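Local structure of aryl acylamidase (bacterium CSBL00001, 4YJ6) at residues Ala237-His242 and Leu256-Ala261; Tyr198-Ser203 and Leu468-Ala473; Ala14-Leu19 and Ala77-Leu82. The protein probably hydrolyses the amide bond of aryl acylamides, as a member of the amidase signature family of hydrolases. One frame throughout, in Å; residues are numbered along the deposited sequence.

Contact 1: residues Ala237-His242 and Leu256-Ala261; sequences AMNVLH and LDFTSA
Met238 and Phe258 form the tight side of this contact. CB of Met238, a selenomethionine, stands over the centre of the Phe258 ring, 3.5 Å from its centroid, in a CH-pi contact. Met238 CE lies 3.5 Å from Phe258 CZ, while SE makes a longer, oblique Met-aromatic contact. His242 packs beside Phe258. Its chi1 of 88° puts His242 CG in the crowded position between backbone N and carbonyl carbon, 3.7 Å from Phe258 CE1. Phe258 CE1 sits over one face of the imidazole, near its rim, with the two ring planes 58° apart. Residues 237-241 are the C-terminal end of helix 231-241, His242 is the first to leave helical geometry, and 256-261 lies in the loop leading to strand 270-273. The imidazole links the two with both nitrogens in use. His242 ND1 donates to Met238 O at 2.9 Å, and His242 NE2 accepts from Leu256 N at 3.0 Å. Met238 O also takes the helical bond from His242 N, on its opposite face. A leucine in place of His242 would probably leave Leu256 N without its acceptor and the start of 256-261 less firmly held to the helix end. The more open side is polar, held by directed bonds and not by close packing. Asp257 forms an Asx turn: its OD1 accepts from Thr259 N and Thr259 OG1. Asn239 OD1 accepts from Phe258 N at 2.8 Å. Asn239 ND2 donates to Asp257 OD1 at 3.0 Å, from above the carboxylate plane. Three donors thus grip that oxygen. Deeper in, Phe258 also touches Ile471 of helix 467-480.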
ATOM      1  N   ALA A 237      -8.465  -7.534  -8.550  1.00 11.43           N
ATOM      2  CA  ALA A 237      -7.931  -7.931  -7.256  1.00  8.81           C
ATOM      3  C   ALA A 237      -8.930  -7.603  -6.126  1.00 10.39           C
ATOM      4  O   ALA A 237      -9.105  -8.390  -5.192  1.00 10.62           O
ATOM      5  CB  ALA A 237      -6.599  -7.274  -6.974  1.00 10.60           C
HETATM    6  N   MSE A 238      -9.586  -6.460  -6.215  1.00 10.09           N
HETATM    7  CA  MSE A 238     -10.549  -6.101  -5.178  1.00  9.34           C
HETATM    8  C   MSE A 238     -11.756  -7.015  -5.200  1.00 10.34           C
HETATM    9  O   MSE A 238     -12.329  -7.286  -4.164  1.00 10.87           O
HETATM   10  CB  MSE A 238     -11.015  -4.641  -5.359  1.00  8.62           C
HETATM   11  CG  MSE A 238      -9.951  -3.648  -4.949  1.00  8.67           C
HETATM   12 SE   MSE A 238      -9.414  -3.918  -3.105  1.00 28.19          SE
HETATM   13  CE  MSE A 238     -11.129  -3.744  -2.163  1.00 10.62           C
ATOM     14  N   ASN A 239     -12.166  -7.490  -6.371  1.00 10.16           N
ATOM     15  CA  ASN A 239     -13.253  -8.464  -6.404  1.00 10.31           C
ATOM     16  C   ASN A 239     -12.914  -9.731  -5.626  1.00 11.76           C
ATOM     17  O   ASN A 239     -13.800 -10.344  -5.052  1.00 13.54           O
ATOM     18  CB  ASN A 239     -13.627  -8.816  -7.848  1.00 11.96           C
ATOM     19  CG  ASN A 239     -14.639  -7.846  -8.425  1.00 13.60           C
ATOM     20  OD1 ASN A 239     -15.166  -6.990  -7.714  1.00 11.64           O
ATOM     21  ND2 ASN A 239     -14.964  -8.024  -9.689  1.00 12.85           N
ATOM     22  N   VAL A 240     -11.637 -10.092  -5.607  1.00  9.57           N
ATOM     23  CA  VAL A 240     -11.188 -11.218  -4.812  1.00  8.86           C
ATOM     24  C   VAL A 240     -11.030 -10.856  -3.334  1.00 11.15           C
ATOM     25  O   VAL A 240     -11.428 -11.620  -2.473  1.00 10.57           O
ATOM     26  CB  VAL A 240      -9.848 -11.766  -5.381  1.00 11.34           C
ATOM     27  CG1 VAL A 240      -9.155 -12.830  -4.404  1.00 11.05           C
ATOM     28  CG2 VAL A 240     -10.111 -12.416  -6.748  1.00 12.90           C
ATOM     29  N   LEU A 241     -10.446  -9.696  -3.056  1.00  9.61           N
ATOM     30  CA  LEU A 241     -10.023  -9.363  -1.687  1.00  8.41           C
ATOM     31  C   LEU A 241     -11.186  -8.961  -0.815  1.00 10.58           C
ATOM     32  O   LEU A 241     -11.193  -9.277   0.381  1.00 11.13           O
ATOM     33  CB  LEU A 241      -9.011  -8.193  -1.709  1.00  8.69           C
ATOM     34  CG  LEU A 241      -7.613  -8.603  -2.247  1.00 10.84           C
ATOM     35  CD1 LEU A 241      -6.767  -7.350  -2.475  1.00 12.52           C
ATOM     36  CD2 LEU A 241      -6.901  -9.573  -1.268  1.00 11.71           C
ATOM     37  N   HIS A 242     -12.156  -8.227  -1.355  1.00  9.66           N
ATOM     38  CA  HIS A 242     -13.217  -7.696  -0.483  1.00  9.25           C
ATOM     39  C   HIS A 242     -14.170  -8.810  -0.045  1.00 11.52           C
ATOM     40  O   HIS A 242     -14.241  -9.888  -0.669  1.00  9.46           O
ATOM     41  CB  HIS A 242     -13.988  -6.539  -1.148  1.00 10.99           C
ATOM     42  CG  HIS A 242     -15.155  -6.988  -1.972  1.00 11.68           C
ATOM     43  ND1 HIS A 242     -15.002  -7.565  -3.214  1.00 11.84           N
ATOM     44  CD2 HIS A 242     -16.490  -6.909  -1.748  1.00 12.59           C
ATOM     45  CE1 HIS A 242     -16.197  -7.852  -3.714  1.00 15.92           C
ATOM     46  NE2 HIS A 242     -17.112  -7.459  -2.845  1.00 15.90           N
ATOM     47  N   LEU A 256     -19.755  -6.521  -3.847  1.00 13.76           N
ATOM     48  CA  LEU A 256     -19.681  -5.527  -4.940  1.00 12.05           C
ATOM     49  C   LEU A 256     -18.999  -6.142  -6.147  1.00 13.40           C
ATOM     50  O   LEU A 256     -18.259  -7.114  -6.033  1.00 16.52           O
ATOM     51  CB  LEU A 256     -18.826  -4.334  -4.505  1.00 15.26           C
ATOM     52  CG  LEU A 256     -19.331  -3.538  -3.313  1.00 17.39           C
ATOM     53  CD1 LEU A 256     -18.298  -2.451  -2.954  1.00 16.65           C
ATOM     54  CD2 LEU A 256     -20.697  -2.914  -3.646  1.00 16.92           C
ATOM     55  N   ASP A 257     -19.227  -5.552  -7.318  1.00 13.38           N
ATOM     56  CA  ASP A 257     -18.417  -5.887  -8.469  1.00 15.68           C
ATOM     57  C   ASP A 257     -17.636  -4.623  -8.830  1.00 12.50           C
ATOM     58  O   ASP A 257     -18.161  -3.691  -9.419  1.00 13.63           O
ATOM     59  CB  ASP A 257     -19.287  -6.369  -9.644  1.00 18.15           C
ATOM     60  CG  ASP A 257     -18.503  -6.554 -10.919  1.00 19.11           C
ATOM     61  OD1 ASP A 257     -17.267  -6.494 -10.882  1.00 13.46           O
ATOM     62  OD2 ASP A 257     -19.143  -6.761 -11.992  1.00 22.28           O
ATOM     63  N   PHE A 258     -16.368  -4.602  -8.452  1.00 11.73           N
ATOM     64  CA  PHE A 258     -15.540  -3.423  -8.667  1.00 11.45           C
ATOM     65  C   PHE A 258     -15.367  -3.125 -10.157  1.00 12.35           C
ATOM     66  O   PHE A 258     -15.128  -1.977 -10.542  1.00 11.92           O
ATOM     67  CB  PHE A 258     -14.164  -3.666  -8.015  1.00 12.32           C
ATOM     68  CG  PHE A 258     -14.163  -3.420  -6.525  1.00 13.31           C
ATOM     69  CD1 PHE A 258     -14.793  -4.311  -5.647  1.00 12.86           C
ATOM     70  CD2 PHE A 258     -13.545  -2.282  -6.012  1.00 10.64           C
ATOM     71  CE1 PHE A 258     -14.797  -4.064  -4.251  1.00 12.32           C
ATOM     72  CE2 PHE A 258     -13.509  -2.032  -4.626  1.00 11.20           C
ATOM     73  CZ  PHE A 258     -14.160  -2.930  -3.746  1.00 10.32           C
ATOM     74  N   THR A 259     -15.436  -4.155 -11.002  1.00 12.43           N
ATOM     75  CA  THR A 259     -15.232  -3.899 -12.439  1.00 15.25           C
ATOM     76  C   THR A 259     -16.400  -3.129 -13.044  1.00 13.90           C
ATOM     77  O   THR A 259     -16.273  -2.546 -14.123  1.00 15.34           O
ATOM     78  CB  THR A 259     -14.982  -5.212 -13.260  1.00 16.67           C
ATOM     79  OG1 THR A 259     -16.173  -5.997 -13.294  1.00 16.98           O
ATOM     80  CG2 THR A 259     -13.837  -6.022 -12.660  1.00 15.35           C
ATOM     81  N   SER A 260     -17.541  -3.129 -12.365  1.00 14.00           N
ATOM     82  CA  SER A 260     -18.725  -2.468 -12.888  1.00 16.22           C
ATOM     83  C   SER A 260     -18.548  -0.947 -12.941  1.00 15.03           C
ATOM     84  O   SER A 260     -19.259  -0.261 -13.676  1.00 16.87           O
ATOM     85  CB  SER A 260     -19.983  -2.823 -12.090  1.00 18.12           C
ATOM     86  OG  SER A 260     -19.984  -2.202 -10.801  1.00 16.63           O
ATOM     87  N   ALA A 261     -17.609  -0.432 -12.169  1.00 11.99           N
ATOM     88  CA  ALA A 261     -17.371   1.012 -12.087  1.00 14.89           C
ATOM     89  C   ALA A 261     -16.360   1.520 -13.119  1.00 14.36           C
ATOM     90  O   ALA A 261     -16.228   2.740 -13.319  1.00 14.30           O
ATOM     91  CB  ALA A 261     -16.866   1.348 -10.694  1.00 16.29           C
TER

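Contact 2: residues Tyr198-Ser203 and Leu468-Ala473; sequences YGFQPS and LDVIAA
Phe200 and Ile471 meet at the middle of this contact, where strand 198-201 faces helix 467-480. The two short segments run nearly antiparallel, at 166°, with their axes 10.3 Å apart. The direct contacts are mainly apolar. CE1 of Phe200 does most of the touching from the strand. Ile471 CD1 lies 3.5 Å from Phe200 CE1, and Val470 CG1 lies 3.7 Å from the same atom. Both methyls approach the ring obliquely. Ile471 does not aim CB at the strand. Its CG1 lies beside the backbone N, and chi2 (-69°) turns CD1 towards the ring. The Ile471 and Phe200 side chains cross at about a right angle. Ile471 CD1 is also 3.9 Å from Tyr198 OH. Tyr198 and Phe200 are two residues apart, so both project from the helix-facing side of the strand. The Tyr198 hydroxyl also lies at the edge of the Phe200 ring, in its plane.

Polar bonds flank this apolar centre. Tyr198 OH is hydrogen-bonded to Ser474 OG, which also bonds Val470 O. Ser203 OG bonds Asp467 OD1 at the other end.

Backbone bonds tie strand 198-201 to strands 223-228 and 443-451. Val470 and Phe200 both touch Ala444 of strand 443-451, and Phe200 also meets Met238 of helix 231-241. Both helices thus pack against this strand, in keeping with the alpha/beta fold of amidase signature enzymes.

No hydrogen bond joins the two segments directly. The centre depends on the fit of apolar groups, and the flanking serine bonds probably help to fix where the helix lies along the strand.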
ATOM      1  N   TYR A 198      -0.599   2.287  -9.260  1.00 11.02           N
ATOM      2  CA  TYR A 198      -1.915   2.593  -8.707  1.00 11.82           C
ATOM      3  C   TYR A 198      -2.089   1.841  -7.400  1.00 11.15           C
ATOM      4  O   TYR A 198      -1.977   0.609  -7.364  1.00 11.37           O
ATOM      5  CB  TYR A 198      -2.952   2.171  -9.724  1.00 10.08           C
ATOM      6  CG  TYR A 198      -4.388   2.433  -9.286  1.00 10.85           C
ATOM      7  CD1 TYR A 198      -4.888   3.741  -9.217  1.00 10.15           C
ATOM      8  CD2 TYR A 198      -5.238   1.383  -8.952  1.00 11.83           C
ATOM      9  CE1 TYR A 198      -6.200   3.981  -8.850  1.00 10.34           C
ATOM     10  CE2 TYR A 198      -6.548   1.611  -8.563  1.00 10.42           C
ATOM     11  CZ  TYR A 198      -7.021   2.907  -8.508  1.00 12.29           C
ATOM     12  OH  TYR A 198      -8.307   3.128  -8.133  1.00 11.36           O
ATOM     13  N   GLY A 199      -2.359   2.563  -6.317  1.00 11.05           N
ATOM     14  CA  GLY A 199      -2.463   1.929  -5.012  1.00 10.41           C
ATOM     15  C   GLY A 199      -3.867   2.131  -4.495  1.00 11.39           C
ATOM     16  O   GLY A 199      -4.269   3.281  -4.289  1.00 10.46           O
ATOM     17  N   PHE A 200      -4.599   1.037  -4.239  1.00  9.75           N
ATOM     18  CA  PHE A 200      -6.006   1.142  -3.832  1.00  8.87           C
ATOM     19  C   PHE A 200      -6.183   0.799  -2.348  1.00  8.43           C
ATOM     20  O   PHE A 200      -5.952  -0.363  -1.959  1.00  9.24           O
ATOM     21  CB  PHE A 200      -6.922   0.211  -4.664  1.00  9.95           C
ATOM     22  CG  PHE A 200      -8.380   0.524  -4.463  1.00 10.92           C
ATOM     23  CD1 PHE A 200      -9.001   1.476  -5.262  1.00 10.36           C
ATOM     24  CD2 PHE A 200      -9.108  -0.079  -3.458  1.00 10.65           C
ATOM     25  CE1 PHE A 200     -10.340   1.815  -5.075  1.00 12.13           C
ATOM     26  CE2 PHE A 200     -10.449   0.242  -3.257  1.00 11.98           C
ATOM     27  CZ  PHE A 200     -11.057   1.210  -4.059  1.00 10.06           C
ATOM     28  N   GLN A 201      -6.594   1.789  -1.545  1.00  8.05           N
ATOM     29  CA  GLN A 201      -6.835   1.620  -0.100  1.00  9.81           C
ATOM     30  C   GLN A 201      -8.358   1.566   0.122  1.00  8.99           C
ATOM     31  O   GLN A 201      -9.050   2.588   0.009  1.00  9.33           O
ATOM     32  CB  GLN A 201      -6.181   2.776   0.701  1.00 10.08           C
ATOM     33  CG  GLN A 201      -6.571   2.794   2.218  1.00 10.05           C
ATOM     34  CD  GLN A 201      -7.505   3.944   2.506  1.00  9.22           C
ATOM     35  OE1 GLN A 201      -7.160   5.102   2.235  1.00 10.57           O
ATOM     36  NE2 GLN A 201      -8.697   3.651   3.021  1.00  9.51           N
ATOM     37  N   PRO A 202      -8.881   0.381   0.430  1.00  8.40           N
ATOM     38  CA  PRO A 202     -10.345   0.234   0.490  1.00  7.16           C
ATOM     39  C   PRO A 202     -10.971   0.889   1.712  1.00  8.20           C
ATOM     40  O   PRO A 202     -10.277   1.198   2.696  1.00  9.47           O
ATOM     41  CB  PRO A 202     -10.559  -1.317   0.595  1.00  9.87           C
ATOM     42  CG  PRO A 202      -9.220  -1.935   0.484  1.00 14.28           C
ATOM     43  CD  PRO A 202      -8.171  -0.869   0.751  1.00  9.75           C
ATOM     44  N   SER A 203     -12.297   1.057   1.673  1.00  7.81           N
ATOM     45  CA  SER A 203     -13.040   1.528   2.837  1.00  8.75           C
ATOM     46  C   SER A 203     -12.762   0.634   4.025  1.00  8.25           C
ATOM     47  O   SER A 203     -12.630  -0.577   3.849  1.00  9.36           O
ATOM     48  CB  SER A 203     -14.554   1.429   2.541  1.00 10.02           C
ATOM     49  OG  SER A 203     -14.906   2.316   1.489  1.00  8.36           O
ATOM     50  N   LEU A 468     -16.532   2.186  -5.167  1.00  9.40           N
ATOM     51  CA  LEU A 468     -16.744   2.147  -6.626  1.00 12.14           C
ATOM     52  C   LEU A 468     -16.586   3.568  -7.216  1.00 10.87           C
ATOM     53  O   LEU A 468     -16.130   3.711  -8.335  1.00 11.44           O
ATOM     54  CB  LEU A 468     -18.147   1.607  -6.970  1.00 11.65           C
ATOM     55  CG  LEU A 468     -18.369   0.136  -6.581  1.00 17.77           C
ATOM     56  CD1 LEU A 468     -19.650  -0.458  -7.189  1.00 19.69           C
ATOM     57  CD2 LEU A 468     -17.217  -0.669  -6.984  1.00 17.13           C
ATOM     58  N   ASP A 469     -16.923   4.611  -6.456  1.00 10.46           N
ATOM     59  CA  ASP A 469     -16.731   5.989  -6.957  1.00 12.58           C
ATOM     60  C   ASP A 469     -15.235   6.238  -7.166  1.00 13.49           C
ATOM     61  O   ASP A 469     -14.823   6.939  -8.098  1.00 11.88           O
ATOM     62  CB  ASP A 469     -17.241   7.028  -5.943  1.00 12.59           C
ATOM     63  CG  ASP A 469     -18.763   7.183  -5.928  1.00 17.98           C
ATOM     64  OD1 ASP A 469     -19.444   6.674  -6.849  1.00 17.64           O
ATOM     65  OD2 ASP A 469     -19.274   7.856  -4.988  1.00 15.17           O
ATOM     66  N   VAL A 470     -14.416   5.713  -6.263  1.00 10.72           N
ATOM     67  CA  VAL A 470     -12.956   5.878  -6.372  1.00 10.55           C
ATOM     68  C   VAL A 470     -12.467   5.139  -7.619  1.00 11.02           C
ATOM     69  O   VAL A 470     -11.667   5.683  -8.382  1.00 11.36           O
ATOM     70  CB  VAL A 470     -12.219   5.378  -5.132  1.00 11.26           C
ATOM     71  CG1 VAL A 470     -10.679   5.493  -5.308  1.00 10.47           C
ATOM     72  CG2 VAL A 470     -12.662   6.188  -3.900  1.00 12.08           C
ATOM     73  N   ILE A 471     -12.929   3.910  -7.819  1.00 10.70           N
ATOM     74  CA  ILE A 471     -12.561   3.155  -9.025  1.00 10.13           C
ATOM     75  C   ILE A 471     -13.006   3.958 -10.272  1.00 12.33           C
ATOM     76  O   ILE A 471     -12.248   4.105 -11.213  1.00 10.39           O
ATOM     77  CB  ILE A 471     -13.220   1.765  -9.060  1.00 10.94           C
ATOM     78  CG1 ILE A 471     -12.637   0.841  -7.967  1.00  8.80           C
ATOM     79  CG2 ILE A 471     -13.054   1.123 -10.422  1.00 10.48           C
ATOM     80  CD1 ILE A 471     -11.168   0.420  -8.200  1.00 12.15           C
ATOM     81  N   ALA A 472     -14.241   4.453 -10.276  1.00 11.15           N
ATOM     82  CA  ALA A 472     -14.773   5.134 -11.477  1.00 13.36           C
ATOM     83  C   ALA A 472     -13.906   6.354 -11.818  1.00 13.50           C
ATOM     84  O   ALA A 472     -13.493   6.566 -12.986  1.00 13.03           O
ATOM     85  CB  ALA A 472     -16.202   5.568 -11.251  1.00 14.18           C
ATOM     86  N   ALA A 473     -13.624   7.171 -10.817  1.00 11.28           N
ATOM     87  CA  ALA A 473     -12.791   8.362 -11.065  1.00 10.73           C
ATOM     88  C   ALA A 473     -11.361   7.980 -11.500  1.00 14.36           C
ATOM     89  O   ALA A 473     -10.742   8.657 -12.347  1.00 12.32           O
ATOM     90  CB  ALA A 473     -12.749   9.219  -9.803  1.00 11.40           C
TER

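Contact 3: residues Ala14-Leu19 and Ala77-Leu82; sequences AEIVEL and AGVPTL
Ile16 and Val17 of helix 13-21 present two neighbouring bumps to the chain at 77-80. The Ile16 side chain is forked, and each branch has its own seat. Ile16 CG2 lies against bare backbone, 3.5 Å from Gly78 O and 4.0 Å from Val79 CA. Gly78 has no side chain. A CB there would point toward the helix but stay at ordinary packing distance from Ile16 CG2. The constraint is the Gly78 backbone: its positive phi (91°) would press a CB against the carbonyl oxygen of Ala77. The longer branch of Ile16 diverges from the first, and Ile16 CD1 meets Pro80 CD tip to tip, 3.7 Å apart. Val79 supplies the answering bump. Its CG2 lies beside the backbone N, anti to the carbonyl carbon, and fits against the notch between Ile16 and Val17. Val79 CG2 is 4.3 Å from Ile16 CG2 but only 3.5 Å from Val17 CG2. The latter distance is short for two methyl carbons, so the two valines, crossing obliquely, are tightly pressed. Beyond this pair the fit changes from methyls to backbone. Val17 CA lies 4.0 Å from Ala77 O, and a water bridges the two carbonyls. It donates to Val17 O at 2.7 Å and to Ala77 O at 2.9 Å, and so joins two acceptors that cannot bond each other.

The 77-82 segment leads into strand 80-84, which pairs in parallel with strand 126-131; Val79 and Thr81 share backbone bonds with Leu126. Pro80 also packs on Val30 and Thr34 of helix 27-45. On the other flank, Ala14 touches Arg232 and Leu236 of helix 231-241, and its N bonds Asp233 OD1. Helix 13-21 thus joins strand 80-84 to helix 231-241.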
ATOM      1  N   ALA A  14      -5.235  -9.057 -15.939  1.00 12.43           N
ATOM      2  CA  ALA A  14      -6.309  -9.421 -16.855  1.00 14.65           C
ATOM      3  C   ALA A  14      -5.733 -10.213 -18.032  1.00 13.67           C
ATOM      4  O   ALA A  14      -6.304 -11.219 -18.450  1.00 14.84           O
ATOM      5  CB  ALA A  14      -7.034  -8.163 -17.364  1.00 16.87           C
ATOM      6  N   GLU A  15      -4.598  -9.784 -18.550  1.00 12.53           N
ATOM      7  CA  GLU A  15      -3.987 -10.496 -19.686  1.00 13.79           C
ATOM      8  C   GLU A  15      -3.523 -11.886 -19.290  1.00 14.19           C
ATOM      9  O   GLU A  15      -3.758 -12.842 -20.013  1.00 15.02           O
ATOM     10  CB  GLU A  15      -2.823  -9.697 -20.256  1.00 16.10           C
ATOM     11  CG  GLU A  15      -3.323  -8.484 -21.039  1.00 18.36           C
ATOM     12  CD  GLU A  15      -2.214  -7.554 -21.496  1.00 23.71           C
ATOM     13  OE1 GLU A  15      -1.230  -7.361 -20.751  1.00 18.49           O
ATOM     14  OE2 GLU A  15      -2.349  -6.967 -22.612  1.00 26.11           O
ATOM     15  N   ILE A  16      -2.844 -12.005 -18.154  1.00 12.96           N
ATOM     16  CA  ILE A  16      -2.399 -13.331 -17.703  1.00 14.47           C
ATOM     17  C   ILE A  16      -3.556 -14.278 -17.458  1.00 14.14           C
ATOM     18  O   ILE A  16      -3.503 -15.469 -17.818  1.00 14.39           O
ATOM     19  CB  ILE A  16      -1.538 -13.220 -16.445  1.00 11.92           C
ATOM     20  CG1 ILE A  16      -0.197 -12.580 -16.860  1.00 16.22           C
ATOM     21  CG2 ILE A  16      -1.267 -14.620 -15.863  1.00 12.40           C
ATOM     22  CD1 ILE A  16       0.592 -12.076 -15.714  1.00 20.91           C
ATOM     23  N   VAL A  17      -4.603 -13.798 -16.802  1.00 12.79           N
ATOM     24  CA  VAL A  17      -5.769 -14.644 -16.566  1.00 14.48           C
ATOM     25  C   VAL A  17      -6.244 -15.240 -17.898  1.00 15.98           C
ATOM     26  O   VAL A  17      -6.563 -16.421 -18.003  1.00 15.66           O
ATOM     27  CB  VAL A  17      -6.914 -13.850 -15.929  1.00 16.14           C
ATOM     28  CG1 VAL A  17      -8.245 -14.587 -16.063  1.00 21.90           C
ATOM     29  CG2 VAL A  17      -6.603 -13.575 -14.450  1.00 16.90           C
ATOM     30  N   GLU A  18      -6.311 -14.399 -18.921  1.00 14.98           N
ATOM     31  CA  GLU A  18      -6.820 -14.877 -20.216  1.00 15.37           C
ATOM     32  C   GLU A  18      -5.835 -15.839 -20.889  1.00 16.30           C
ATOM     33  O   GLU A  18      -6.252 -16.840 -21.505  1.00 16.70           O
ATOM     34  CB  GLU A  18      -7.144 -13.671 -21.109  1.00 15.70           C
ATOM     35  CG  GLU A  18      -7.467 -14.022 -22.562  1.00 21.99           C
ATOM     36  CD  GLU A  18      -8.733 -14.830 -22.726  1.00 28.82           C
ATOM     37  OE1 GLU A  18      -9.579 -14.852 -21.798  1.00 28.24           O
ATOM     38  OE2 GLU A  18      -8.879 -15.450 -23.805  1.00 30.80           O
ATOM     39  N   LEU A  19      -4.538 -15.529 -20.811  1.00 13.22           N
ATOM     40  CA  LEU A  19      -3.493 -16.382 -21.387  1.00 14.77           C
ATOM     41  C   LEU A  19      -3.553 -17.769 -20.749  1.00 15.79           C
ATOM     42  O   LEU A  19      -3.420 -18.789 -21.420  1.00 13.89           O
ATOM     43  CB  LEU A  19      -2.112 -15.822 -21.095  1.00 15.02           C
ATOM     44  CG  LEU A  19      -1.273 -15.093 -22.161  1.00 25.23           C
ATOM     45  CD1 LEU A  19      -1.962 -14.855 -23.520  1.00 17.75           C
ATOM     46  CD2 LEU A  19      -0.606 -13.847 -21.609  1.00 18.81           C
ATOM     47  N   ALA A  77      -6.749 -17.135 -11.792  1.00 11.42           N
ATOM     48  CA  ALA A  77      -5.926 -18.313 -12.040  1.00 12.85           C
ATOM     49  C   ALA A  77      -4.647 -18.012 -12.828  1.00 11.36           C
ATOM     50  O   ALA A  77      -4.682 -17.533 -13.976  1.00 13.48           O
ATOM     51  CB  ALA A  77      -6.764 -19.423 -12.759  1.00 15.07           C
ATOM     52  N   GLY A  78      -3.519 -18.292 -12.193  1.00 10.51           N
ATOM     53  CA  GLY A  78      -2.222 -18.158 -12.828  1.00 11.23           C
ATOM     54  C   GLY A  78      -1.554 -16.797 -12.649  1.00 12.07           C
ATOM     55  O   GLY A  78      -0.428 -16.617 -13.058  1.00 13.14           O
ATOM     56  N   VAL A  79      -2.238 -15.835 -12.041  1.00 10.96           N
ATOM     57  CA  VAL A  79      -1.635 -14.510 -11.886  1.00 11.72           C
ATOM     58  C   VAL A  79      -0.567 -14.591 -10.807  1.00 10.60           C
ATOM     59  O   VAL A  79      -0.875 -14.953  -9.679  1.00 11.60           O
ATOM     60  CB  VAL A  79      -2.703 -13.496 -11.455  1.00 12.57           C
ATOM     61  CG1 VAL A  79      -2.047 -12.122 -11.099  1.00 12.23           C
ATOM     62  CG2 VAL A  79      -3.723 -13.335 -12.555  1.00 11.63           C
ATOM     63  N   PRO A  80       0.689 -14.220 -11.117  1.00 11.59           N
ATOM     64  CA  PRO A  80       1.743 -14.297 -10.101  1.00 11.02           C
ATOM     65  C   PRO A  80       1.747 -13.075  -9.204  1.00 13.05           C
ATOM     66  O   PRO A  80       1.526 -11.976  -9.693  1.00 12.26           O
ATOM     67  CB  PRO A  80       3.023 -14.337 -10.931  1.00 12.55           C
ATOM     68  CG  PRO A  80       2.693 -13.518 -12.168  1.00 11.95           C
ATOM     69  CD  PRO A  80       1.204 -13.784 -12.434  1.00 14.07           C
ATOM     70  N   THR A  81       2.025 -13.252  -7.919  1.00 11.27           N
ATOM     71  CA  THR A  81       2.041 -12.094  -7.038  1.00 11.19           C
ATOM     72  C   THR A  81       2.933 -12.401  -5.838  1.00 11.60           C
ATOM     73  O   THR A  81       3.416 -13.536  -5.687  1.00 11.63           O
ATOM     74  CB  THR A  81       0.591 -11.711  -6.587  1.00 10.48           C
ATOM     75  OG1 THR A  81       0.633 -10.432  -5.926  1.00 10.90           O
ATOM     76  CG2 THR A  81       0.013 -12.751  -5.605  1.00 11.27           C
ATOM     77  N   LEU A  82       3.197 -11.393  -5.012  1.00 10.45           N
ATOM     78  CA  LEU A  82       3.926 -11.600  -3.755  1.00 11.24           C
ATOM     79  C   LEU A  82       3.212 -10.845  -2.630  1.00 12.08           C
ATOM     80  O   LEU A  82       2.541  -9.822  -2.909  1.00 11.74           O
ATOM     81  CB  LEU A  82       5.373 -11.092  -3.860  1.00 11.48           C
ATOM     82  CG  LEU A  82       6.347 -11.913  -4.707  1.00 13.62           C
ATOM     83  CD1 LEU A  82       6.212 -11.587  -6.194  1.00 13.61           C
ATOM     84  CD2 LEU A  82       7.768 -11.617  -4.243  1.00 14.70           C
TER
HETATM   85  O   HOH W   1      -6.874 -17.997 -15.789  1.00 22.62           O

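Contacts 1 and 2 are neighbours, with centres about 10 Å apart. They touch where Phe258 and Ala261 pack on Leu468 and where Met238 reaches Pro202. Contact 3 is more remote, its centre about 16 Å from that of contact 1 and 21 Å from that of contact 2. Along the chain contact 3 closes first. Contact 2 then opens at 198-203, contact 1 opens and closes, and contact 2 closes at 468-473. Helix 231-241 links all three: it carries 237-242, touches Phe200, and meets Ala14. The contacts thus join the N-terminal helix, the large mixed sheet and a late helix into one body.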